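Local coordinates for FAD-binding PCMH-type domain-containing protein (Gibberella zeae, PDB 6YJO) that probably oxidises oligosaccharides, using a flavin-adenine dinucleotide cofactor that is covalently linked to the protein, at residues C38-S41 against P45-P48; D188-A193 against A216-G221; T395-L400 against L404-A409. All blocks are in the same frame, centred on the assembly; numbering follows the deposited sequence.

Contact 1: residues C38-S41 against P45-P48; sequences CLAS and PYIP
Y46 turns its ring back against L39 and A40 because CG sits between the backbone N and the carbonyl carbon (chi1 68°), the sterically crowded rotamer, which brings the phenol up beside the last turn of helix 32-41, ring edge first at A40. On the helix, L39 has CG anti to its own carbonyl carbon (chi1 -67°), and this sends the isobutyl group toward the start of the tyrosine side chain. The branch that touches is CD1, 3.8 Å from Y46 CB. Farther along the phenol, L39 CB approaches Y46 CD2 at 3.9 Å from an oblique direction, and the two side chains lie slantwise to each other. A40 meets a different part of the ring: its methyl comes in at the edge, near the ring plane, with A40 CB 3.5 Å from Y46 CE2. No hydrogen bond joins C38-S41 to P45-P48, so apolar contact alone carries the interaction between them. Helix 32-41 ends, three residues turn the chain, and P45-P48 returns in extended form past the last turn of the helix. Backbone bonds of P45 to L74 and of I47 to I72 tie that segment to the region of strand 71-73, an edge strand of the parallel sheet, where it runs beside strand 116-119. L39 is buried, its side chain also resting on A71, A84 and C87, whereas A40 is exposed to solvent at the ring edge. One residue before L39, C38 points away from the tyrosine and forms the disulfide with C87 of helix 78-90.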
ATOM      1  N   CYS A  38     -32.219   6.870   7.621  1.00 88.42           N
ATOM      2  CA  CYS A  38     -31.524   6.648   8.885  1.00 88.40           C
ATOM      3  C   CYS A  38     -30.363   7.621   9.045  1.00 86.79           C
ATOM      4  O   CYS A  38     -30.209   8.255  10.095  1.00 84.95           O
ATOM      5  CB  CYS A  38     -31.026   5.203   8.962  1.00 89.46           C
ATOM      6  SG  CYS A  38     -30.233   4.738  10.538  1.00 90.52           S
ATOM      7  N   LEU A  39     -29.542   7.758   8.000  1.00 88.51           N
ATOM      8  CA  LEU A  39     -28.376   8.632   8.062  1.00 89.43           C
ATOM      9  C   LEU A  39     -28.767  10.047   8.470  1.00 97.32           C
ATOM     10  O   LEU A  39     -28.142  10.643   9.351  1.00 98.44           O
ATOM     11  CB  LEU A  39     -27.666   8.629   6.707  1.00 84.67           C
ATOM     12  CG  LEU A  39     -27.003   7.312   6.299  1.00 80.17           C
ATOM     13  CD1 LEU A  39     -26.678   7.316   4.812  1.00 79.19           C
ATOM     14  CD2 LEU A  39     -25.746   7.065   7.123  1.00 77.18           C
ATOM     15  N   ALA A  40     -29.821  10.592   7.856  1.00100.89           N
ATOM     16  CA  ALA A  40     -30.237  11.958   8.158  1.00101.97           C
ATOM     17  C   ALA A  40     -31.028  12.055   9.452  1.00 98.97           C
ATOM     18  O   ALA A  40     -31.166  13.157   9.991  1.00 98.44           O
ATOM     19  CB  ALA A  40     -31.069  12.532   7.012  1.00106.28           C
ATOM     20  N   SER A  41     -31.560  10.936   9.955  1.00 96.76           N
ATOM     21  CA  SER A  41     -32.138  10.940  11.295  1.00 98.57           C
ATOM     22  C   SER A  41     -31.060  11.147  12.348  1.00 97.24           C
ATOM     23  O   SER A  41     -31.319  11.765  13.387  1.00 98.07           O
ATOM     24  CB  SER A  41     -32.891   9.632  11.558  1.00 99.84           C
ATOM     25  OG  SER A  41     -32.626   9.151  12.865  1.00 99.94           O
ATOM     26  N   PRO A  45     -23.978  13.346   7.477  1.00 75.73           N
ATOM     27  CA  PRO A  45     -23.962  13.847   6.098  1.00 75.82           C
ATOM     28  C   PRO A  45     -23.933  12.698   5.103  1.00 74.95           C
ATOM     29  O   PRO A  45     -23.123  11.774   5.215  1.00 73.62           O
ATOM     30  CB  PRO A  45     -22.677  14.680   6.037  1.00 75.19           C
ATOM     31  CG  PRO A  45     -22.387  15.059   7.440  1.00 75.10           C
ATOM     32  CD  PRO A  45     -22.891  13.926   8.288  1.00 75.01           C
ATOM     33  N   TYR A  46     -24.835  12.748   4.126  1.00 75.83           N
ATOM     34  CA  TYR A  46     -24.883  11.738   3.082  1.00 76.50           C
ATOM     35  C   TYR A  46     -24.949  12.415   1.713  1.00 79.59           C
ATOM     36  O   TYR A  46     -25.333  13.579   1.592  1.00 81.32           O
ATOM     37  CB  TYR A  46     -26.075  10.776   3.262  1.00 76.81           C
ATOM     38  CG  TYR A  46     -27.455  11.378   3.052  1.00 79.12           C
ATOM     39  CD1 TYR A  46     -27.861  11.838   1.803  1.00 80.79           C
ATOM     40  CD2 TYR A  46     -28.365  11.445   4.094  1.00 79.96           C
ATOM     41  CE1 TYR A  46     -29.120  12.377   1.609  1.00 83.50           C
ATOM     42  CE2 TYR A  46     -29.628  11.975   3.905  1.00 82.67           C
ATOM     43  CZ  TYR A  46     -30.002  12.440   2.664  1.00 84.70           C
ATOM     44  OH  TYR A  46     -31.260  12.970   2.481  1.00 88.16           O
ATOM     45  N   ILE A  47     -24.577  11.644   0.709  1.00 79.79           N
ATOM     46  CA  ILE A  47     -24.652  12.117  -0.703  1.00 82.24           C
ATOM     47  C   ILE A  47     -25.984  11.631  -1.259  1.00 86.18           C
ATOM     48  O   ILE A  47     -26.263  10.430  -1.248  1.00 86.45           O
ATOM     49  CB  ILE A  47     -23.481  11.558  -1.514  1.00 79.89           C
ATOM     50  CG1 ILE A  47     -22.145  12.026  -0.927  1.00 77.71           C
ATOM     51  CG2 ILE A  47     -23.619  11.981  -2.973  1.00 80.13           C
ATOM     52  CD1 ILE A  47     -22.022  13.531  -0.784  1.00 79.18           C
ATOM     53  N   PRO A  48     -26.831  12.543  -1.766  1.00 88.76           N
ATOM     54  CA  PRO A  48     -28.132  12.100  -2.292  1.00 90.58           C
ATOM     55  C   PRO A  48     -27.963  11.201  -3.506  1.00 90.87           C
ATOM     56  O   PRO A  48     -27.127  11.447  -4.379  1.00 90.41           O
ATOM     57  CB  PRO A  48     -28.838  13.416  -2.647  1.00 92.91           C
ATOM     58  CG  PRO A  48     -27.737  14.400  -2.853  1.00 92.67           C
ATOM     59  CD  PRO A  48     -26.641  13.993  -1.911  1.00 90.12           C
TER

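Contact 2: residues D188-A193 against A216-G221; sequences DTFLGA and ALRGAG
R218 and F190 form the close part of this buried contact. The guanidinium reaches the strand backbone edge-on: R218 NH2 donates to F190 O at 3.0 Å with an N-H...O angle of 158°, and the oxygen lies in the guanidinium plane although the donor is tilted from the carbonyl plane. R218 NE adds a weak bond to F190 O at 3.3 Å; with water 1 as a third donor, the carbonyl is gripped firmly by NH2 and more lightly by NE. The phenyl ring stands almost upright to the guanidinium, their planes 81° apart, with F190 CD2 over a guanidinium face and 3.7 Å from R218 CG. F190 carries CG anti to its backbone N (chi1 -179°), which directs the ring toward the helix, while the amide N of G192 sits above the centre of one ring face. Strand 190-196, which falls in the family's FAD-binding region, is crossed here by helix 211-220 close to the cofactor, which is attached through H102 and C162; the nearest atoms of the L217 side chain and the bound FAD are about 7 Å apart. R218 is itself the centre of an inverse gamma turn. Against the close F190-R218 packing, L217 fits more loosely, its CB 4.3 Å from F190 CE2. The looser side is also polar and watered, two waters bridging strand carbonyls to the guanidinium. Water 1 donates to D188 O and to F190 O, the latter at 2.6 Å, and accepts a weak bond from R218 NE; water 2 donates to L191 O and links weakly to R218 NH2. The remaining guanidinium nitrogen, NH1, is held by D207 in a salt bridge and by the carbonyl of N407. D188 has a salt bridge of its own, to R413.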
ATOM      1  N   ASP A 188       5.042   0.658  10.824  1.00 38.13           N
ATOM      2  CA  ASP A 188       6.071   0.473  11.843  1.00 39.29           C
ATOM      3  C   ASP A 188       6.134   1.665  12.785  1.00 38.28           C
ATOM      4  O   ASP A 188       6.562   1.522  13.935  1.00 40.31           O
ATOM      5  CB  ASP A 188       7.430   0.236  11.185  1.00 42.13           C
ATOM      6  CG  ASP A 188       7.516  -1.109  10.481  1.00 47.33           C
ATOM      7  OD1 ASP A 188       6.698  -2.004  10.790  1.00 49.92           O
ATOM      8  OD2 ASP A 188       8.404  -1.276   9.620  1.00 49.22           O
ATOM      9  N   THR A 189       5.701   2.838  12.327  1.00 39.39           N
ATOM     10  CA  THR A 189       5.631   4.035  13.155  1.00 41.00           C
ATOM     11  C   THR A 189       4.235   4.255  13.726  1.00 38.94           C
ATOM     12  O   THR A 189       3.963   5.326  14.275  1.00 37.12           O
ATOM     13  CB  THR A 189       6.065   5.260  12.345  1.00 43.84           C
ATOM     14  OG1 THR A 189       5.095   5.538  11.329  1.00 43.84           O
ATOM     15  CG2 THR A 189       7.415   5.013  11.685  1.00 45.32           C
ATOM     16  N   PHE A 190       3.360   3.254  13.621  1.00 38.34           N
ATOM     17  CA  PHE A 190       1.966   3.379  14.027  1.00 36.12           C
ATOM     18  C   PHE A 190       1.839   3.247  15.541  1.00 36.35           C
ATOM     19  O   PHE A 190       2.324   2.276  16.131  1.00 34.29           O
ATOM     20  CB  PHE A 190       1.128   2.309  13.319  1.00 35.20           C
ATOM     21  CG  PHE A 190      -0.338   2.362  13.641  1.00 35.75           C
ATOM     22  CD1 PHE A 190      -1.151   3.327  13.069  1.00 34.68           C
ATOM     23  CD2 PHE A 190      -0.908   1.434  14.499  1.00 38.08           C
ATOM     24  CE1 PHE A 190      -2.500   3.376  13.362  1.00 36.69           C
ATOM     25  CE2 PHE A 190      -2.259   1.476  14.793  1.00 37.71           C
ATOM     26  CZ  PHE A 190      -3.055   2.447  14.224  1.00 37.40           C
ATOM     27  N   LEU A 191       1.190   4.229  16.169  1.00 38.72           N
ATOM     28  CA  LEU A 191       0.976   4.244  17.613  1.00 41.23           C
ATOM     29  C   LEU A 191      -0.392   3.711  18.010  1.00 42.75           C
ATOM     30  O   LEU A 191      -0.499   2.929  18.959  1.00 43.13           O
ATOM     31  CB  LEU A 191       1.130   5.671  18.164  1.00 41.91           C
ATOM     32  CG  LEU A 191       2.498   6.359  18.068  1.00 44.29           C
ATOM     33  CD1 LEU A 191       2.402   7.797  18.571  1.00 44.86           C
ATOM     34  CD2 LEU A 191       3.551   5.604  18.862  1.00 45.37           C
ATOM     35  N   GLY A 192      -1.436   4.120  17.302  1.00 43.76           N
ATOM     36  CA  GLY A 192      -2.789   3.712  17.618  1.00 44.53           C
ATOM     37  C   GLY A 192      -3.763   4.497  16.768  1.00 44.70           C
ATOM     38  O   GLY A 192      -3.377   5.370  15.984  1.00 46.20           O
ATOM     39  N   ALA A 193      -5.043   4.167  16.929  1.00 42.14           N
ATOM     40  CA  ALA A 193      -6.078   4.810  16.134  1.00 40.46           C
ATOM     41  C   ALA A 193      -7.417   4.780  16.850  1.00 40.36           C
ATOM     42  O   ALA A 193      -7.802   3.761  17.429  1.00 40.31           O
ATOM     43  CB  ALA A 193      -6.227   4.138  14.768  1.00 38.76           C
ATOM     44  N   ALA A 216      -3.775  -6.367  14.785  1.00 43.19           N
ATOM     45  CA  ALA A 216      -4.448  -6.570  13.505  1.00 40.49           C
ATOM     46  C   ALA A 216      -4.455  -5.291  12.679  1.00 38.48           C
ATOM     47  O   ALA A 216      -4.354  -5.342  11.448  1.00 38.69           O
ATOM     48  CB  ALA A 216      -5.875  -7.067  13.738  1.00 38.83           C
ATOM     49  N   LEU A 217      -4.574  -4.133  13.332  1.00 37.79           N
ATOM     50  CA  LEU A 217      -4.572  -2.874  12.595  1.00 38.42           C
ATOM     51  C   LEU A 217      -3.246  -2.640  11.888  1.00 38.85           C
ATOM     52  O   LEU A 217      -3.213  -1.998  10.830  1.00 39.08           O
ATOM     53  CB  LEU A 217      -4.884  -1.706  13.535  1.00 38.16           C
ATOM     54  CG  LEU A 217      -6.280  -1.724  14.158  1.00 40.58           C
ATOM     55  CD1 LEU A 217      -6.561  -0.440  14.922  1.00 42.52           C
ATOM     56  CD2 LEU A 217      -7.348  -1.950  13.100  1.00 41.64           C
ATOM     57  N   ARG A 218      -2.144  -3.142  12.450  1.00 38.03           N
ATOM     58  CA  ARG A 218      -0.838  -3.060  11.796  1.00 37.18           C
ATOM     59  C   ARG A 218      -0.715  -4.184  10.764  1.00 36.68           C
ATOM     60  O   ARG A 218       0.098  -5.101  10.884  1.00 39.51           O
ATOM     61  CB  ARG A 218       0.293  -3.139  12.814  1.00 38.03           C
ATOM     62  CG  ARG A 218       0.402  -1.962  13.774  1.00 37.96           C
ATOM     63  CD  ARG A 218       1.721  -2.010  14.532  1.00 38.52           C
ATOM     64  NE  ARG A 218       1.814  -0.976  15.558  1.00 40.43           N
ATOM     65  CZ  ARG A 218       1.440  -1.132  16.828  1.00 40.95           C
ATOM     66  NH1 ARG A 218       0.942  -2.286  17.254  1.00 41.42           N
ATOM     67  NH2 ARG A 218       1.567  -0.122  17.679  1.00 39.79           N
ATOM     68  N   GLY A 219      -1.540  -4.097   9.723  1.00 35.39           N
ATOM     69  CA  GLY A 219      -1.397  -5.030   8.620  1.00 36.65           C
ATOM     70  C   GLY A 219      -2.673  -5.434   7.906  1.00 34.96           C
ATOM     71  O   GLY A 219      -2.659  -5.692   6.698  1.00 32.92           O
ATOM     72  N   ALA A 220      -3.784  -5.494   8.637  1.00 34.38           N
ATOM     73  CA  ALA A 220      -5.022  -6.027   8.082  1.00 35.17           C
ATOM     74  C   ALA A 220      -6.222  -5.334   8.711  1.00 35.39           C
ATOM     75  O   ALA A 220      -7.271  -5.949   8.925  1.00 37.24           O
ATOM     76  CB  ALA A 220      -5.111  -7.540   8.287  1.00 35.36           C
ATOM     77  N   GLY A 221      -6.084  -4.044   9.008  1.00 36.90           N
ATOM     78  CA  GLY A 221      -7.119  -3.335   9.745  1.00 38.98           C
ATOM     79  C   GLY A 221      -8.360  -3.010   8.945  1.00 40.10           C
ATOM     80  O   GLY A 221      -9.364  -2.608   9.541  1.00 42.48           O
TER
HETATM   81  O   HOH W   1       4.466   0.918  15.752  1.00 38.85           O
HETATM   82  O   HOH W   2       0.509   1.268  20.643  1.00 30.19           O

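Contact 3: residues T395-L400 against L404-A409; sequences TNAKTL and LPINSA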
ATOM      1  N   THR A 395      12.955  -5.178   8.564  1.00 50.51           N
ATOM      2  CA  THR A 395      13.192  -6.583   8.885  1.00 51.22           C
ATOM      3  C   THR A 395      13.051  -6.856  10.378  1.00 52.01           C
ATOM      4  O   THR A 395      12.459  -7.868  10.777  1.00 51.17           O
ATOM      5  CB  THR A 395      14.576  -6.992   8.385  1.00 51.78           C
ATOM      6  OG1 THR A 395      14.662  -6.737   6.978  1.00 51.03           O
ATOM      7  CG2 THR A 395      14.829  -8.466   8.632  1.00 53.30           C
ATOM      8  N   ASN A 396      13.587  -5.976  11.220  1.00 53.68           N
ATOM      9  CA  ASN A 396      13.524  -6.136  12.668  1.00 55.81           C
ATOM     10  C   ASN A 396      12.863  -4.930  13.325  1.00 54.35           C
ATOM     11  O   ASN A 396      13.284  -4.472  14.391  1.00 53.80           O
ATOM     12  CB  ASN A 396      14.916  -6.371  13.247  1.00 60.69           C
ATOM     13  CG  ASN A 396      15.557  -7.636  12.717  1.00 64.35           C
ATOM     14  OD1 ASN A 396      16.566  -7.587  12.013  1.00 65.66           O
ATOM     15  ND2 ASN A 396      14.970  -8.782  13.050  1.00 66.13           N
ATOM     16  N   ALA A 397      11.817  -4.403  12.690  1.00 52.62           N
ATOM     17  CA  ALA A 397      11.039  -3.326  13.285  1.00 50.42           C
ATOM     18  C   ALA A 397      10.647  -3.687  14.713  1.00 47.91           C
ATOM     19  O   ALA A 397      10.391  -4.851  15.036  1.00 46.48           O
ATOM     20  CB  ALA A 397       9.792  -3.044  12.444  1.00 48.83           C
ATOM     21  N   LYS A 398      10.601  -2.674  15.570  1.00 47.73           N
ATOM     22  CA  LYS A 398      10.419  -2.850  16.999  1.00 50.22           C
ATOM     23  C   LYS A 398       9.185  -2.095  17.472  1.00 45.69           C
ATOM     24  O   LYS A 398       8.704  -1.170  16.810  1.00 42.01           O
ATOM     25  CB  LYS A 398      11.640  -2.341  17.781  1.00 55.98           C
ATOM     26  CG  LYS A 398      12.972  -2.934  17.359  1.00 60.60           C
ATOM     27  CD  LYS A 398      13.064  -4.417  17.689  1.00 64.69           C
ATOM     28  CE  LYS A 398      14.453  -4.971  17.391  1.00 68.71           C
ATOM     29  NZ  LYS A 398      14.389  -6.371  16.883  1.00 70.38           N
ATOM     30  N   THR A 399       8.681  -2.493  18.637  1.00 47.31           N
ATOM     31  CA  THR A 399       7.714  -1.664  19.340  1.00 48.18           C
ATOM     32  C   THR A 399       8.356  -0.324  19.671  1.00 51.36           C
ATOM     33  O   THR A 399       9.497  -0.268  20.140  1.00 52.02           O
ATOM     34  CB  THR A 399       7.231  -2.358  20.616  1.00 48.61           C
ATOM     35  OG1 THR A 399       6.437  -3.503  20.269  1.00 48.91           O
ATOM     36  CG2 THR A 399       6.396  -1.403  21.454  1.00 47.62           C
ATOM     37  N   LEU A 400       7.625   0.755  19.417  1.00 52.03           N
ATOM     38  CA  LEU A 400       8.207   2.083  19.529  1.00 52.29           C
ATOM     39  C   LEU A 400       8.749   2.324  20.934  1.00 53.07           C
ATOM     40  O   LEU A 400       8.185   1.864  21.932  1.00 51.78           O
ATOM     41  CB  LEU A 400       7.170   3.143  19.153  1.00 52.47           C
ATOM     42  CG  LEU A 400       6.749   3.032  17.684  1.00 53.49           C
ATOM     43  CD1 LEU A 400       5.783   4.129  17.268  1.00 53.49           C
ATOM     44  CD2 LEU A 400       7.979   3.037  16.788  1.00 54.20           C
ATOM     45  N   LEU A 404      12.191  -4.336  21.769  1.00 60.61           N
ATOM     46  CA  LEU A 404      11.388  -5.537  21.603  1.00 58.59           C
ATOM     47  C   LEU A 404      10.660  -5.507  20.262  1.00 54.32           C
ATOM     48  O   LEU A 404      10.368  -4.430  19.729  1.00 52.82           O
ATOM     49  CB  LEU A 404      10.364  -5.671  22.736  1.00 58.70           C
ATOM     50  CG  LEU A 404      10.869  -5.527  24.178  1.00 60.19           C
ATOM     51  CD1 LEU A 404       9.708  -5.595  25.172  1.00 58.34           C
ATOM     52  CD2 LEU A 404      11.935  -6.566  24.509  1.00 61.48           C
ATOM     53  N   PRO A 405      10.339  -6.671  19.697  1.00 52.56           N
ATOM     54  CA  PRO A 405       9.756  -6.702  18.349  1.00 50.48           C
ATOM     55  C   PRO A 405       8.446  -5.926  18.279  1.00 47.69           C
ATOM     56  O   PRO A 405       7.769  -5.695  19.282  1.00 48.04           O
ATOM     57  CB  PRO A 405       9.528  -8.198  18.093  1.00 51.69           C
ATOM     58  CG  PRO A 405      10.405  -8.908  19.089  1.00 53.03           C
ATOM     59  CD  PRO A 405      10.450  -8.015  20.287  1.00 53.27           C
ATOM     60  N   ILE A 406       8.087  -5.524  17.061  1.00 45.13           N
ATOM     61  CA  ILE A 406       6.839  -4.804  16.842  1.00 42.43           C
ATOM     62  C   ILE A 406       5.668  -5.774  16.923  1.00 42.32           C
ATOM     63  O   ILE A 406       5.757  -6.937  16.510  1.00 44.51           O
ATOM     64  CB  ILE A 406       6.853  -4.061  15.493  1.00 40.13           C
ATOM     65  CG1 ILE A 406       5.598  -3.194  15.352  1.00 39.25           C
ATOM     66  CG2 ILE A 406       6.972  -5.044  14.333  1.00 39.09           C
ATOM     67  CD1 ILE A 406       5.580  -2.338  14.104  1.00 39.85           C
ATOM     68  N   ASN A 407       4.556  -5.282  17.471  1.00 39.90           N
ATOM     69  CA  ASN A 407       3.308  -6.038  17.602  1.00 38.52           C
ATOM     70  C   ASN A 407       2.506  -5.817  16.325  1.00 37.53           C
ATOM     71  O   ASN A 407       1.706  -4.887  16.222  1.00 35.75           O
ATOM     72  CB  ASN A 407       2.540  -5.587  18.839  1.00 36.09           C
ATOM     73  CG  ASN A 407       1.246  -6.349  19.038  1.00 36.26           C
ATOM     74  OD1 ASN A 407       1.178  -7.557  18.798  1.00 37.28           O
ATOM     75  ND2 ASN A 407       0.214  -5.648  19.496  1.00 34.69           N
ATOM     76  N   SER A 408       2.722  -6.679  15.334  1.00 38.15           N
ATOM     77  CA  SER A 408       2.144  -6.455  14.018  1.00 38.70           C
ATOM     78  C   SER A 408       1.836  -7.782  13.341  1.00 40.97           C
ATOM     79  O   SER A 408       2.635  -8.724  13.399  1.00 42.37           O
ATOM     80  CB  SER A 408       3.086  -5.624  13.136  1.00 36.95           C
ATOM     81  OG  SER A 408       2.522  -5.418  11.857  1.00 35.89           O
ATOM     82  N   ALA A 409       0.674  -7.835  12.684  1.00 39.59           N
ATOM     83  CA  ALA A 409       0.277  -9.026  11.947  1.00 39.93           C
ATOM     84  C   ALA A 409       0.990  -9.152  10.607  1.00 40.59           C
ATOM     85  O   ALA A 409       0.983 -10.238  10.024  1.00 42.64           O
ATOM     86  CB  ALA A 409      -1.235  -9.025  11.728  1.00 38.77           C
TER
HETATM   87  O   HOH W   3       4.280  -2.501  18.948  1.00 52.98           O
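T399 and P405 meet where the two segments run nearly at right angles. The threonine hydroxyl, anti to its own carbonyl carbon (chi1 -69°), donates to P405 O over 2.7 Å (OG1 to O), approaching from outside the carbonyl plane. T399 OG1 also receives a bond from water 3, which in turn accepts from N407 N. Beside it K398 bends at chi2 and curls round a neighbouring carbonyl: its CB is 3.1 Å and its CD 3.4 Å from L404 O. That oxygen also takes the T399 amide, N to O 2.8 Å. The CG2 methyl of I406 meets the A397 methyl, CG2 to CB 3.9 Å, and I406 N donates to A397 O at 3.1 Å. Both of these side chains also pack on D188 and R413, while the amide nitrogen of N407's side chain bonds to Y211 O and to D207. With a single backbone bridge between K398 and P405, this is an irregular loop doubling back on itself, connecting the neighbouring strands 380-386 and 417-423 of the seven-stranded antiparallel sheet.

Contact 2 is the buried one, contact 1 is partly buried and contact 3 lies at the surface. Contact 1 stands apart, its centre about 30 Å from that of contact 2 and about 41 Å from that of contact 3; between its segments it is wholly apolar, though C38 beside it is disulfide-bonded. Contacts 2 and 3 touch: R218 in 216-221 is probably hydrogen-bonded to 404-409, with R218 O and S408 OG 2.6 Å apart, which joins the loop between strands 380-386 and 417-423 to helix 211-220. Contact 2 relies on a charged side chain gripping a strand carbonyl, contact 3 mainly on backbone amides and a hydroxyl; waters take part in both.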